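Local atomic coordinates of cytochrome C-550 (PDB entry 2BH4), a protein that carries a covalently bound heme c and probably shuttles electrons between redox partners, here as a variant with one heme axial ligand replaced. Residues R45-V50 with P67-S72; E78-P83 with F102-N107; C18-A23 with G32-P37; L60-K65 with E89-S94. The protein carries 1 engineered substitution. All blocks are in the same frame, centred on the assembly; numbering follows the deposited sequence.

Interactions 1, 2 and 3 all touch the heme c and line different parts of its pocket. Interaction 3 supplies the histidine ligand and one thioether bond. Interaction 1 holds a propionate. The centres of interactions 1 and 3 are about 17 Å apart. Interaction 2 covers the heme on the side of the other axial ligand, the engineered Lys100. Interactions 1 and 2 meet where Trp71 CH2 lies 3.5 Å from Tyr79 CG. Interaction 4 is a helix-helix contact further out, its centre about 12 Å from that of interaction 1. The two join through Ile47 O and Ala63 CB, 3.4 Å apart. Interactions 3 and 4 do not touch.

Interaction 1: residues R45-V50 with P67-S72; sequences RKIASV and PDMVWS. With HEC (heme c), chain B.
Ile47 sets its terminal methyl over one face of the Trp71 indole. The contact belongs to the propionate pocket of a c-type cytochrome, and a single beta bridge between Lys46 and Val70 joins the two loop backbones. Ile47 CD1 stands 3.4 Å from the centroid of the five-membered ring of Trp71. It is only 11° off the ring normal, so this is a CH-pi contact over the face. The two side chains cross at about a right angle. With chi1 at -55°, CG1 of Ile47 lies beside its own backbone N, and the next bend carries CD1 to the indole. The heme methyl CMA lies on the side of the opposite face.

The indole edge is turned to the heme. Trp71 NE1 donates to heme O2A over 2.9 Å in a fairly straight bond (165°), and O2A lies in the ring plane. Ala48 N also donates to O2A, at 3.1 Å, so two N-H groups grip this oxygen. Arg45 takes the other one: its NH2 reaches heme O1A at 2.9 Å, and the carboxylate sits at the edge of the guanidinium. Val50 CG2 lies over a face of that group. The positive charge of Arg45 probably offsets the negative charge of the propionate. Arg45 NH1 bonds to the backbone oxygen of Asn38, and Trp86 stacks on Trp71.

Two backbone bonds hold the loops together. Trp71 N donates to Arg45 O at 2.9 Å, and Ile47 N to Met69 O at 3.2 Å. Lys46 NZ makes only a weak bond to Pro67 O. A water accepts from Lys46 NZ and donates to Met69 O.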
# COMPACT_ATOMS: atom_id res chain seq x y z
N ARG A 45 7.43 1.55 5.42
CA ARG A 45 6.58 1.47 6.61
C ARG A 45 6.32 0.02 7.01
O ARG A 45 6.05 -0.82 6.16
CB ARG A 45 5.23 2.17 6.34
CG ARG A 45 4.35 2.36 7.56
CD ARG A 45 3.24 3.36 7.26
NE ARG A 45 2.14 2.79 6.49
CZ ARG A 45 1.21 3.49 5.84
NH1 ARG A 45 1.31 4.81 5.73
NH2 ARG A 45 0.22 2.84 5.23
N LYS A 46 6.39 -0.26 8.31
CA LYS A 46 6.00 -1.59 8.81
C LYS A 46 4.65 -2.01 8.26
O LYS A 46 3.70 -1.22 8.23
CB LYS A 46 5.98 -1.60 10.34
CG LYS A 46 5.58 -2.93 10.94
CD LYS A 46 5.52 -2.83 12.48
CE LYS A 46 4.77 -3.97 13.11
NZ LYS A 46 5.29 -5.27 12.78
N ILE A 47 4.56 -3.25 7.80
CA ILE A 47 3.30 -3.79 7.29
C ILE A 47 2.19 -3.60 8.31
O ILE A 47 2.36 -3.92 9.49
CB ILE A 47 3.43 -5.31 6.99
CG1 ILE A 47 4.60 -5.61 6.05
CG2 ILE A 47 2.15 -5.88 6.43
CD1 ILE A 47 4.49 -5.03 4.67
N ALA A 48 1.04 -3.11 7.85
CA ALA A 48 -0.18 -3.02 8.67
C ALA A 48 0.03 -2.35 10.01
O ALA A 48 -0.33 -2.91 11.06
CB ALA A 48 -0.79 -4.41 8.84
N SER A 49 0.58 -1.13 9.98
CA SER A 49 0.95 -0.42 11.22
C SER A 49 0.34 0.96 11.41
O SER A 49 0.69 1.67 12.37
CB SER A 49 2.47 -0.33 11.35
OG SER A 49 3.05 0.44 10.31
N VAL A 50 -0.59 1.35 10.54
CA VAL A 50 -1.22 2.67 10.69
C VAL A 50 -2.12 2.68 11.93
O VAL A 50 -3.02 1.86 12.06
CB VAL A 50 -1.99 3.06 9.43
CG1 VAL A 50 -2.74 4.37 9.65
CG2 VAL A 50 -1.02 3.21 8.26
N PRO A 67 7.99 -9.67 12.13
CA PRO A 67 8.03 -8.39 12.84
C PRO A 67 8.84 -7.28 12.21
O PRO A 67 8.57 -6.10 12.46
CB PRO A 67 8.67 -8.75 14.18
CG PRO A 67 8.43 -10.19 14.34
CD PRO A 67 8.41 -10.78 13.00
N ASP A 68 9.86 -7.66 11.44
CA ASP A 68 10.76 -6.70 10.82
C ASP A 68 10.33 -6.31 9.42
O ASP A 68 10.97 -5.49 8.77
CB ASP A 68 12.18 -7.27 10.78
CG ASP A 68 12.26 -8.62 10.05
OD1 ASP A 68 11.24 -9.37 10.00
OD2 ASP A 68 13.37 -8.96 9.59
N MET A 69 9.23 -6.89 8.95
CA MET A 69 8.81 -6.63 7.58
C MET A 69 8.26 -5.22 7.39
O MET A 69 7.41 -4.76 8.15
CB MET A 69 7.78 -7.65 7.13
CG MET A 69 7.55 -7.64 5.63
SD MET A 69 6.38 -8.83 4.92
CE MET A 69 7.26 -10.37 5.11
N VAL A 70 8.74 -4.57 6.34
CA VAL A 70 8.23 -3.26 5.91
C VAL A 70 7.85 -3.33 4.43
O VAL A 70 8.20 -4.30 3.72
CB VAL A 70 9.27 -2.13 6.09
CG1 VAL A 70 9.75 -2.06 7.52
CG2 VAL A 70 10.45 -2.32 5.18
N TRP A 71 7.14 -2.31 3.96
CA TRP A 71 6.79 -2.22 2.54
C TRP A 71 7.96 -1.80 1.70
O TRP A 71 8.26 -0.62 1.59
CB TRP A 71 5.62 -1.28 2.29
CG TRP A 71 4.31 -1.88 2.64
CD1 TRP A 71 3.49 -1.51 3.66
CD2 TRP A 71 3.65 -2.96 1.96
NE1 TRP A 71 2.37 -2.32 3.67
CE2 TRP A 71 2.45 -3.22 2.65
CE3 TRP A 71 3.99 -3.77 0.88
CZ2 TRP A 71 1.56 -4.20 2.23
CZ3 TRP A 71 3.11 -4.76 0.48
CH2 TRP A 71 1.92 -4.98 1.17
N SER A 72 8.60 -2.76 1.06
CA SER A 72 9.62 -2.46 0.08
C SER A 72 8.98 -2.12 -1.25
O SER A 72 7.81 -2.45 -1.50
CB SER A 72 10.53 -3.66 -0.10
OG SER A 72 9.83 -4.72 -0.74
FE HEC B . -5.46 -0.43 -0.96
CHA HEC B . -4.32 -1.69 1.98
CHB HEC B . -2.25 0.34 -1.87
CHC HEC B . -6.54 0.49 -4.08
CHD HEC B . -8.69 -0.60 0.10
NA HEC B . -3.65 -0.64 -0.10
C1A HEC B . -3.37 -1.21 1.12
C2A HEC B . -1.95 -1.21 1.37
C3A HEC B . -1.38 -0.65 0.29
C4A HEC B . -2.43 -0.28 -0.65
CMA HEC B . 0.12 -0.43 0.07
CAA HEC B . -1.28 -1.71 2.65
CBA HEC B . -1.21 -0.52 3.61
CGA HEC B . -0.63 -0.80 4.97
O1A HEC B . -0.73 0.13 5.84
O2A HEC B . -0.07 -1.90 5.22
NB HEC B . -4.57 0.29 -2.66
C1B HEC B . -3.23 0.61 -2.78
C2B HEC B . -3.03 1.17 -4.10
C3B HEC B . -4.20 1.16 -4.73
C4B HEC B . -5.21 0.64 -3.83
CMB HEC B . -1.68 1.69 -4.62
CAB HEC B . -4.48 1.62 -6.18
CBB HEC B . -3.80 0.91 -7.13
NC HEC B . -7.24 -0.11 -1.83
C1C HEC B . -7.50 0.22 -3.12
C2C HEC B . -8.93 0.32 -3.33
C3C HEC B . -9.55 0.03 -2.18
C4C HEC B . -8.49 -0.22 -1.22
CMC HEC B . -9.57 0.70 -4.68
CAC HEC B . -11.07 -0.01 -1.85
CBC HEC B . -11.96 -0.68 -2.64
ND HEC B . -6.35 -1.03 0.72
C1D HEC B . -7.72 -1.06 0.94
C2D HEC B . -7.99 -1.72 2.20
C3D HEC B . -6.67 -2.06 2.77
C4D HEC B . -5.66 -1.62 1.79
CMD HEC B . -9.34 -2.00 2.87
CAD HEC B . -6.46 -2.84 4.08
CBD HEC B . -6.24 -4.28 3.60
CGD HEC B . -6.45 -5.33 4.69
O1D HEC B . -6.57 -4.95 5.87
O2D HEC B . -6.45 -6.55 4.38
O HOH W 1 5.95 -6.30 10.13

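Interaction 2: residues E78-P83 with F102-N107; sequences EYVTDP and FKLGKN. With HEC (heme c), chain B.
Val80 and Leu104 form the tight part of this contact. Their side chains lie side by side and point the same way, with Val80 CG1 3.6 Å from Leu104 CD2. The other branch of Val80, CG2, reaches heme methyl CMB at 3.7 Å. Val111 of helix 108-117 packs on both residues. Beside them Leu104 N donates to Val80 O over 3.0 Å (160°), in the carbonyl plane. A water donates to Val80 O as well, and also to Phe102 O, so it ties the two carbonyls together. Phe102 O packs close to the Pro83 ring, 3.1 Å from Pro83 CD.

The contact joins the end of helix 73-81 to the loop before helix 108-117, on the heme side where the engineered Lys100 is the axial ligand. Phe102 has CG anti to the backbone N (chi1 -176°), which puts its ring against the heme. Heme methyl CMC lies over one ring face, toward the rim. Tyr79 meets the heme with OH 3.5 Å from CHA, while Pro83 CB lies over one face of its ring, toward the rim. A leucine in place of Tyr79 would probably leave heme CHA without its hydroxyl neighbour and Pro83 CB without a ring to rest on.

The outer side is looser. Asp82 and Lys103 run alongside each other, with Asp82 OD1 3.5 Å from Lys103 CE. Their charges do not pair: Asp82 OD1 and Lys103 NZ are 4.7 Å apart. Lys103 NZ bonds instead to Thr101 O, and Thr81 OG1 turns back to Ile77 O.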
# COMPACT_ATOMS: atom_id res chain seq x y z
N GLU A 78 4.21 -6.02 -6.17
CA GLU A 78 3.50 -7.30 -6.19
C GLU A 78 2.11 -7.17 -5.58
O GLU A 78 1.12 -7.62 -6.16
CB GLU A 78 4.31 -8.38 -5.47
CG GLU A 78 5.59 -8.79 -6.22
CD GLU A 78 6.38 -9.87 -5.52
OE1 GLU A 78 5.93 -10.32 -4.43
OE2 GLU A 78 7.45 -10.24 -6.05
N TYR A 79 2.03 -6.53 -4.42
CA TYR A 79 0.75 -6.38 -3.71
C TYR A 79 -0.25 -5.55 -4.53
O TYR A 79 -1.41 -5.93 -4.66
CB TYR A 79 0.99 -5.77 -2.34
CG TYR A 79 -0.27 -5.57 -1.52
CD1 TYR A 79 -0.84 -6.61 -0.81
CD2 TYR A 79 -0.87 -4.32 -1.47
CE1 TYR A 79 -1.99 -6.40 -0.07
CE2 TYR A 79 -2.01 -4.10 -0.70
CZ TYR A 79 -2.56 -5.15 -0.02
OH TYR A 79 -3.74 -4.92 0.73
N VAL A 80 0.20 -4.44 -5.10
CA VAL A 80 -0.65 -3.59 -5.95
C VAL A 80 -1.15 -4.36 -7.17
O VAL A 80 -2.25 -4.12 -7.67
CB VAL A 80 0.10 -2.31 -6.33
CG1 VAL A 80 -0.52 -1.58 -7.49
CG2 VAL A 80 0.24 -1.44 -5.07
N THR A 81 -0.30 -5.25 -7.69
CA THR A 81 -0.66 -6.04 -8.86
C THR A 81 -1.78 -7.02 -8.50
O THR A 81 -2.73 -7.19 -9.26
CB THR A 81 0.57 -6.77 -9.43
OG1 THR A 81 1.56 -5.81 -9.83
CG2 THR A 81 0.21 -7.64 -10.61
N ASP A 82 -1.69 -7.67 -7.35
CA ASP A 82 -2.66 -8.71 -6.99
C ASP A 82 -2.57 -8.99 -5.48
O ASP A 82 -1.78 -9.82 -5.04
CB ASP A 82 -2.36 -9.95 -7.83
CG ASP A 82 -3.54 -10.87 -8.02
OD1 ASP A 82 -4.52 -10.81 -7.25
OD2 ASP A 82 -3.47 -11.73 -8.93
N PRO A 83 -3.36 -8.26 -4.67
CA PRO A 83 -3.22 -8.35 -3.21
C PRO A 83 -3.41 -9.71 -2.58
O PRO A 83 -2.64 -10.08 -1.70
CB PRO A 83 -4.28 -7.37 -2.69
CG PRO A 83 -4.61 -6.51 -3.82
CD PRO A 83 -4.25 -7.16 -5.09
N PHE A 102 -8.63 -5.53 -5.05
CA PHE A 102 -8.40 -4.68 -6.21
C PHE A 102 -7.02 -4.91 -6.83
O PHE A 102 -6.00 -4.78 -6.14
CB PHE A 102 -8.58 -3.24 -5.81
CG PHE A 102 -8.46 -2.30 -6.95
CD1 PHE A 102 -9.52 -2.11 -7.80
CD2 PHE A 102 -7.29 -1.63 -7.20
CE1 PHE A 102 -9.42 -1.29 -8.88
CE2 PHE A 102 -7.18 -0.81 -8.28
CZ PHE A 102 -8.25 -0.63 -9.11
N LYS A 103 -7.00 -5.20 -8.14
CA LYS A 103 -5.78 -5.47 -8.88
C LYS A 103 -5.51 -4.36 -9.85
O LYS A 103 -6.39 -3.99 -10.62
CB LYS A 103 -5.90 -6.78 -9.66
CG LYS A 103 -6.28 -7.97 -8.82
CD LYS A 103 -6.67 -9.18 -9.65
CE LYS A 103 -7.55 -10.09 -8.83
NZ LYS A 103 -8.85 -9.41 -8.43
N LEU A 104 -4.28 -3.86 -9.85
CA LEU A 104 -3.89 -2.85 -10.84
C LEU A 104 -3.12 -3.58 -11.92
O LEU A 104 -2.10 -4.21 -11.66
CB LEU A 104 -3.04 -1.77 -10.20
CG LEU A 104 -2.61 -0.62 -11.11
CD1 LEU A 104 -3.80 0.18 -11.58
CD2 LEU A 104 -1.59 0.25 -10.42
N GLY A 105 -3.60 -3.44 -13.15
CA GLY A 105 -3.16 -4.26 -14.27
C GLY A 105 -2.00 -3.72 -15.06
O GLY A 105 -1.35 -4.46 -15.80
N LYS A 106 -1.71 -2.43 -14.90
CA LYS A 106 -0.58 -1.83 -15.57
C LYS A 106 -0.07 -0.66 -14.77
O LYS A 106 -0.73 -0.20 -13.84
CB LYS A 106 -0.97 -1.41 -16.98
CG LYS A 106 -2.12 -0.42 -17.06
CD LYS A 106 -2.46 -0.10 -18.52
CE LYS A 106 -3.62 0.88 -18.60
NZ LYS A 106 -3.99 1.20 -20.01
N ASN A 107 1.13 -0.21 -15.10
CA ASN A 107 1.71 0.97 -14.51
C ASN A 107 1.91 0.81 -13.01
O ASN A 107 1.89 1.77 -12.25
CB ASN A 107 0.85 2.19 -14.81
CG ASN A 107 0.63 2.40 -16.29
OD1 ASN A 107 -0.50 2.64 -16.74
ND2 ASN A 107 1.69 2.26 -17.07
FE HEC B . -5.46 -0.43 -0.96
CHA HEC B . -4.32 -1.69 1.98
CHB HEC B . -2.25 0.34 -1.87
CHC HEC B . -6.54 0.49 -4.08
CHD HEC B . -8.69 -0.60 0.10
NA HEC B . -3.65 -0.64 -0.10
C1A HEC B . -3.37 -1.21 1.12
C2A HEC B . -1.95 -1.21 1.37
C3A HEC B . -1.38 -0.65 0.29
C4A HEC B . -2.43 -0.28 -0.65
CMA HEC B . 0.12 -0.43 0.07
CAA HEC B . -1.28 -1.71 2.65
CBA HEC B . -1.21 -0.52 3.61
CGA HEC B . -0.63 -0.80 4.97
O1A HEC B . -0.73 0.13 5.84
O2A HEC B . -0.07 -1.90 5.22
NB HEC B . -4.57 0.29 -2.66
C1B HEC B . -3.23 0.61 -2.78
C2B HEC B . -3.03 1.17 -4.10
C3B HEC B . -4.20 1.16 -4.73
C4B HEC B . -5.21 0.64 -3.83
CMB HEC B . -1.68 1.69 -4.62
CAB HEC B . -4.48 1.62 -6.18
CBB HEC B . -3.80 0.91 -7.13
NC HEC B . -7.24 -0.11 -1.83
C1C HEC B . -7.50 0.22 -3.12
C2C HEC B . -8.93 0.32 -3.33
C3C HEC B . -9.55 0.03 -2.18
C4C HEC B . -8.49 -0.22 -1.22
CMC HEC B . -9.57 0.70 -4.68
CAC HEC B . -11.07 -0.01 -1.85
CBC HEC B . -11.96 -0.68 -2.64
ND HEC B . -6.35 -1.03 0.72
C1D HEC B . -7.72 -1.06 0.94
C2D HEC B . -7.99 -1.72 2.20
C3D HEC B . -6.67 -2.06 2.77
C4D HEC B . -5.66 -1.62 1.79
CMD HEC B . -9.34 -2.00 2.87
CAD HEC B . -6.46 -2.84 4.08
CBD HEC B . -6.24 -4.28 3.60
CGD HEC B . -6.45 -5.33 4.69
O1D HEC B . -6.57 -4.95 5.87
O2D HEC B . -6.45 -6.55 4.38
O HOH W 2 -4.14 -2.73 -6.21

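Interaction 3: residues C18-A23 with G32-P37. With HEC (heme c), chain B.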
# COMPACT_ATOMS: atom_id res chain seq x y z
N CYS A 18 -10.56 4.90 -2.08
CA CYS A 18 -10.36 4.28 -0.79
C CYS A 18 -9.24 4.85 0.08
O CYS A 18 -9.31 4.76 1.30
CB CYS A 18 -10.11 2.80 -1.03
SG CYS A 18 -11.53 2.00 -1.80
N HIS A 19 -8.22 5.39 -0.57
CA HIS A 19 -7.01 5.86 0.10
C HIS A 19 -6.75 7.33 -0.11
O HIS A 19 -6.91 7.85 -1.22
CB HIS A 19 -5.78 5.15 -0.48
CG HIS A 19 -5.68 3.68 -0.17
ND1 HIS A 19 -5.19 3.19 1.03
CD2 HIS A 19 -5.89 2.60 -0.95
CE1 HIS A 19 -5.12 1.88 0.96
NE2 HIS A 19 -5.54 1.49 -0.23
N MET A 20 -6.26 7.99 0.93
CA MET A 20 -5.67 9.32 0.76
C MET A 20 -4.15 9.25 0.85
O MET A 20 -3.59 8.24 1.25
CB MET A 20 -6.19 10.30 1.80
CG MET A 20 -5.67 10.05 3.19
SD MET A 20 -6.41 11.12 4.42
CE MET A 20 -8.07 10.51 4.45
N VAL A 21 -3.52 10.34 0.45
CA VAL A 21 -2.10 10.57 0.68
C VAL A 21 -2.06 11.94 1.37
O VAL A 21 -2.26 12.98 0.72
CB VAL A 21 -1.27 10.57 -0.61
CG1 VAL A 21 0.20 10.82 -0.32
CG2 VAL A 21 -1.45 9.23 -1.34
N GLN A 22 -1.88 11.90 2.68
CA GLN A 22 -1.92 13.11 3.51
C GLN A 22 -0.70 13.16 4.43
O GLN A 22 -0.42 12.22 5.16
CB GLN A 22 -3.21 13.13 4.33
CG GLN A 22 -3.48 14.45 5.02
CD GLN A 22 -4.70 14.38 5.92
OE1 GLN A 22 -4.62 13.94 7.07
NE2 GLN A 22 -5.84 14.80 5.39
N ALA A 23 0.02 14.27 4.39
CA ALA A 23 1.23 14.39 5.21
C ALA A 23 0.93 14.50 6.71
O ALA A 23 -0.20 14.82 7.09
CB ALA A 23 2.04 15.57 4.72
N GLY A 32 -8.60 11.80 -0.57
CA GLY A 32 -9.13 10.50 -0.87
C GLY A 32 -9.93 9.94 0.27
O GLY A 32 -10.14 10.62 1.28
N GLY A 33 -10.37 8.71 0.09
CA GLY A 33 -11.21 8.04 1.06
C GLY A 33 -10.47 7.55 2.28
O GLY A 33 -9.25 7.72 2.43
N LYS A 34 -11.21 6.89 3.16
CA LYS A 34 -10.67 6.38 4.41
C LYS A 34 -10.95 4.90 4.60
O LYS A 34 -10.62 4.33 5.67
CB LYS A 34 -11.21 7.19 5.60
CG LYS A 34 -10.61 8.60 5.72
CD LYS A 34 -11.14 9.34 6.93
CE LYS A 34 -10.33 10.58 7.26
NZ LYS A 34 -10.48 10.91 8.70
N THR A 35 -11.47 4.26 3.55
CA THR A 35 -11.72 2.84 3.52
C THR A 35 -10.40 2.05 3.67
O THR A 35 -10.34 1.00 4.30
CB THR A 35 -12.47 2.44 2.21
OG1 THR A 35 -13.79 2.99 2.29
CG2 THR A 35 -12.54 0.96 2.08
N GLY A 36 -9.34 2.54 3.04
CA GLY A 36 -8.01 1.98 3.23
C GLY A 36 -7.18 3.01 3.97
O GLY A 36 -7.56 4.18 4.03
N PRO A 37 -6.03 2.60 4.52
CA PRO A 37 -5.22 3.54 5.28
C PRO A 37 -4.50 4.61 4.44
O PRO A 37 -4.29 4.47 3.23
CB PRO A 37 -4.21 2.62 5.97
CG PRO A 37 -4.14 1.44 5.16
CD PRO A 37 -5.48 1.24 4.56
FE HEC B . -5.46 -0.43 -0.96
CHA HEC B . -4.32 -1.69 1.98
CHB HEC B . -2.25 0.34 -1.87
CHC HEC B . -6.54 0.49 -4.08
CHD HEC B . -8.69 -0.60 0.10
NA HEC B . -3.65 -0.64 -0.10
C1A HEC B . -3.37 -1.21 1.12
C2A HEC B . -1.95 -1.21 1.37
C3A HEC B . -1.38 -0.65 0.29
C4A HEC B . -2.43 -0.28 -0.65
CMA HEC B . 0.12 -0.43 0.07
CAA HEC B . -1.28 -1.71 2.65
CBA HEC B . -1.21 -0.52 3.61
CGA HEC B . -0.63 -0.80 4.97
O1A HEC B . -0.73 0.13 5.84
O2A HEC B . -0.07 -1.90 5.22
NB HEC B . -4.57 0.29 -2.66
C1B HEC B . -3.23 0.61 -2.78
C2B HEC B . -3.03 1.17 -4.10
C3B HEC B . -4.20 1.16 -4.73
C4B HEC B . -5.21 0.64 -3.83
CMB HEC B . -1.68 1.69 -4.62
CAB HEC B . -4.48 1.62 -6.18
CBB HEC B . -3.80 0.91 -7.13
NC HEC B . -7.24 -0.11 -1.83
C1C HEC B . -7.50 0.22 -3.12
C2C HEC B . -8.93 0.32 -3.33
C3C HEC B . -9.55 0.03 -2.18
C4C HEC B . -8.49 -0.22 -1.22
CMC HEC B . -9.57 0.70 -4.68
CAC HEC B . -11.07 -0.01 -1.85
CBC HEC B . -11.96 -0.68 -2.64
ND HEC B . -6.35 -1.03 0.72
C1D HEC B . -7.72 -1.06 0.94
C2D HEC B . -7.99 -1.72 2.20
C3D HEC B . -6.67 -2.06 2.77
C4D HEC B . -5.66 -1.62 1.79
CMD HEC B . -9.34 -2.00 2.87
CAD HEC B . -6.46 -2.84 4.08
CBD HEC B . -6.24 -4.28 3.60
CGD HEC B . -6.45 -5.33 4.69
O1D HEC B . -6.57 -4.95 5.87
O2D HEC B . -6.45 -6.55 4.38
O HOH W 3 -7.00 6.77 3.64
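The histidine side of the heme site is built here, where Cys18 and His19 meet the loop 32-37. His19 binds the heme iron through NE2 at 2.1 Å. Its other nitrogen, ND1, donates to Pro37 O over 2.7 Å in an almost straight bond (170°). The bond uses a lone pair in the carbonyl plane, and the oxygen lies in the plane of the imidazole. With chi1 at -69°, the ring stands beside the backbone N of His19, between the iron and the loop. The Pro37 bond fixes the rotation of the ring and would be expected to polarise it, making NE2 a stronger donor to the iron.

Cys18 and His19 end the CXXCH heme-binding motif of c-type cytochromes. Cys18 SG is bonded covalently to heme CAC, at 2.1 Å. Cys18 O accepts from Gly36 N over 2.8 Å (169°), with the donor above the carbonyl plane. A side chain at Gly36 would run into His19 CE1, and one at Gly32 into His19 O.

The Pro37 ring packs between the His19 ring and the propionate: CD lies 3.7 Å from His19 CE1, and CG is 3.7 Å from heme O1A. A glycine in place of Pro37 keeps the carbonyl but would probably leave His19 CE1 and the propionate without this packing, and the carbonyl freer to swing away from ND1.

Further out a water accepts from Met20 N and donates to Gly33 O and Gly36 O. Met20, bent at its last torsion, crosses Lys34 and presses CE tightly on Lys34 CG, at 3.4 Å.

Interaction 4: residues L60-K65 with E89-S94; sequences LEVAEK and EKTGDS
Lys65 NZ donates to Thr91 O over 2.6 Å, in the carbonyl plane and on a lone pair. The contact packs the end of helix 57-65 against the end of helix 83-91. Lys65 bends at chi3 (66°) to reach across. Its NZ also forms a salt bridge within its own helix, to Glu61 OE2 at 2.6 Å on the anti lone pair. One ammonium thus holds both the carboxylate and the last carbonyl of helix 83-91.

Beside this polar layer the contact is made by carbon atoms. Val62 CG2 touches Thr91 CG2 at 3.6 Å, and the two side chains cross at about a right angle. The same methyl lies 3.8 Å from Lys90 CB. Trp86 and Leu87 of helix 83-91 also pack on Val62.

Thr91 OG1 sits between its backbone N and carbonyl carbon (chi1 60°). There it accepts from Asp93 N at 3.0 Å, an ST turn at the end of the helix, and bonds back to Leu87 O. Gly92 between them has positive phi. Glu61 OE1 and Asp93 OD2 are like charges 4.4 Å apart. A water lies between them and donates to both, at 2.8 Å from Glu61 OE1.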
# COMPACT_ATOMS: atom_id res chain seq x y z
N LEU A 60 -2.59 -8.66 9.06
CA LEU A 60 -2.11 -8.63 10.44
C LEU A 60 -1.21 -9.84 10.73
O LEU A 60 -0.23 -9.74 11.47
CB LEU A 60 -3.28 -8.57 11.44
CG LEU A 60 -4.04 -7.24 11.49
CD1 LEU A 60 -5.29 -7.40 12.35
CD2 LEU A 60 -3.16 -6.13 11.99
N GLU A 61 -1.55 -10.99 10.16
CA GLU A 61 -0.75 -12.20 10.33
C GLU A 61 0.60 -12.06 9.66
O GLU A 61 1.62 -12.46 10.20
CB GLU A 61 -1.48 -13.42 9.81
CG GLU A 61 -0.71 -14.71 10.02
CD GLU A 61 -1.52 -15.96 9.71
OE1 GLU A 61 -2.76 -15.95 9.86
OE2 GLU A 61 -0.91 -16.98 9.34
N VAL A 62 0.62 -11.41 8.50
CA VAL A 62 1.89 -11.14 7.84
C VAL A 62 2.79 -10.35 8.78
O VAL A 62 3.93 -10.70 8.98
CB VAL A 62 1.72 -10.34 6.52
CG1 VAL A 62 3.10 -9.94 5.95
CG2 VAL A 62 0.97 -11.17 5.49
N ALA A 63 2.25 -9.29 9.37
CA ALA A 63 3.04 -8.44 10.24
C ALA A 63 3.46 -9.18 11.51
O ALA A 63 4.61 -9.05 11.92
CB ALA A 63 2.28 -7.17 10.57
N GLU A 64 2.53 -9.93 12.09
CA GLU A 64 2.79 -10.67 13.34
C GLU A 64 3.91 -11.66 13.20
O GLU A 64 4.77 -11.78 14.10
CB GLU A 64 1.53 -11.42 13.79
CG GLU A 64 1.69 -12.28 15.06
CD GLU A 64 0.61 -13.35 15.22
OE1 GLU A 64 -0.31 -13.44 14.38
OE2 GLU A 64 0.71 -14.13 16.20
N LYS A 65 3.91 -12.39 12.09
CA LYS A 65 4.87 -13.47 11.86
C LYS A 65 6.19 -12.98 11.29
O LYS A 65 7.19 -13.70 11.30
CB LYS A 65 4.24 -14.54 10.99
CG LYS A 65 3.15 -15.31 11.72
CD LYS A 65 2.13 -15.86 10.78
CE LYS A 65 2.65 -16.94 9.84
NZ LYS A 65 1.66 -17.15 8.74
N GLU A 89 1.02 -15.86 -0.12
CA GLU A 89 2.43 -16.12 -0.17
C GLU A 89 3.12 -15.83 1.16
O GLU A 89 3.89 -16.66 1.64
CB GLU A 89 3.09 -15.30 -1.30
CG GLU A 89 4.60 -15.44 -1.40
CD GLU A 89 5.16 -14.56 -2.47
OE1 GLU A 89 4.61 -14.59 -3.59
OE2 GLU A 89 6.13 -13.83 -2.19
N LYS A 90 2.82 -14.67 1.75
CA LYS A 90 3.52 -14.24 2.94
C LYS A 90 3.03 -14.94 4.21
O LYS A 90 3.80 -15.12 5.13
CB LYS A 90 3.45 -12.71 3.09
CG LYS A 90 4.03 -11.93 1.90
CD LYS A 90 5.46 -12.28 1.59
CE LYS A 90 5.96 -11.52 0.41
NZ LYS A 90 7.30 -11.93 -0.04
N THR A 91 1.76 -15.34 4.24
CA THR A 91 1.22 -16.06 5.41
C THR A 91 1.40 -17.57 5.34
O THR A 91 1.41 -18.25 6.37
CB THR A 91 -0.28 -15.83 5.60
OG1 THR A 91 -0.99 -16.29 4.45
CG2 THR A 91 -0.62 -14.38 5.92
N GLY A 92 1.49 -18.10 4.12
CA GLY A 92 1.49 -19.54 3.89
C GLY A 92 0.12 -20.15 4.07
O GLY A 92 -0.00 -21.38 4.21
N ASP A 93 -0.92 -19.31 4.04
CA ASP A 93 -2.30 -19.71 4.30
C ASP A 93 -3.18 -19.41 3.09
O ASP A 93 -3.47 -18.25 2.78
CB ASP A 93 -2.81 -18.92 5.50
CG ASP A 93 -4.21 -19.32 5.95
OD1 ASP A 93 -4.83 -20.21 5.32
OD2 ASP A 93 -4.66 -18.74 6.97
N SER A 94 -3.63 -20.45 2.41
CA SER A 94 -4.50 -20.28 1.25
C SER A 94 -5.82 -19.56 1.60
O SER A 94 -6.48 -19.01 0.72
CB SER A 94 -4.81 -21.63 0.60
OG SER A 94 -5.62 -22.44 1.44
O HOH W 4 -4.01 -15.93 7.37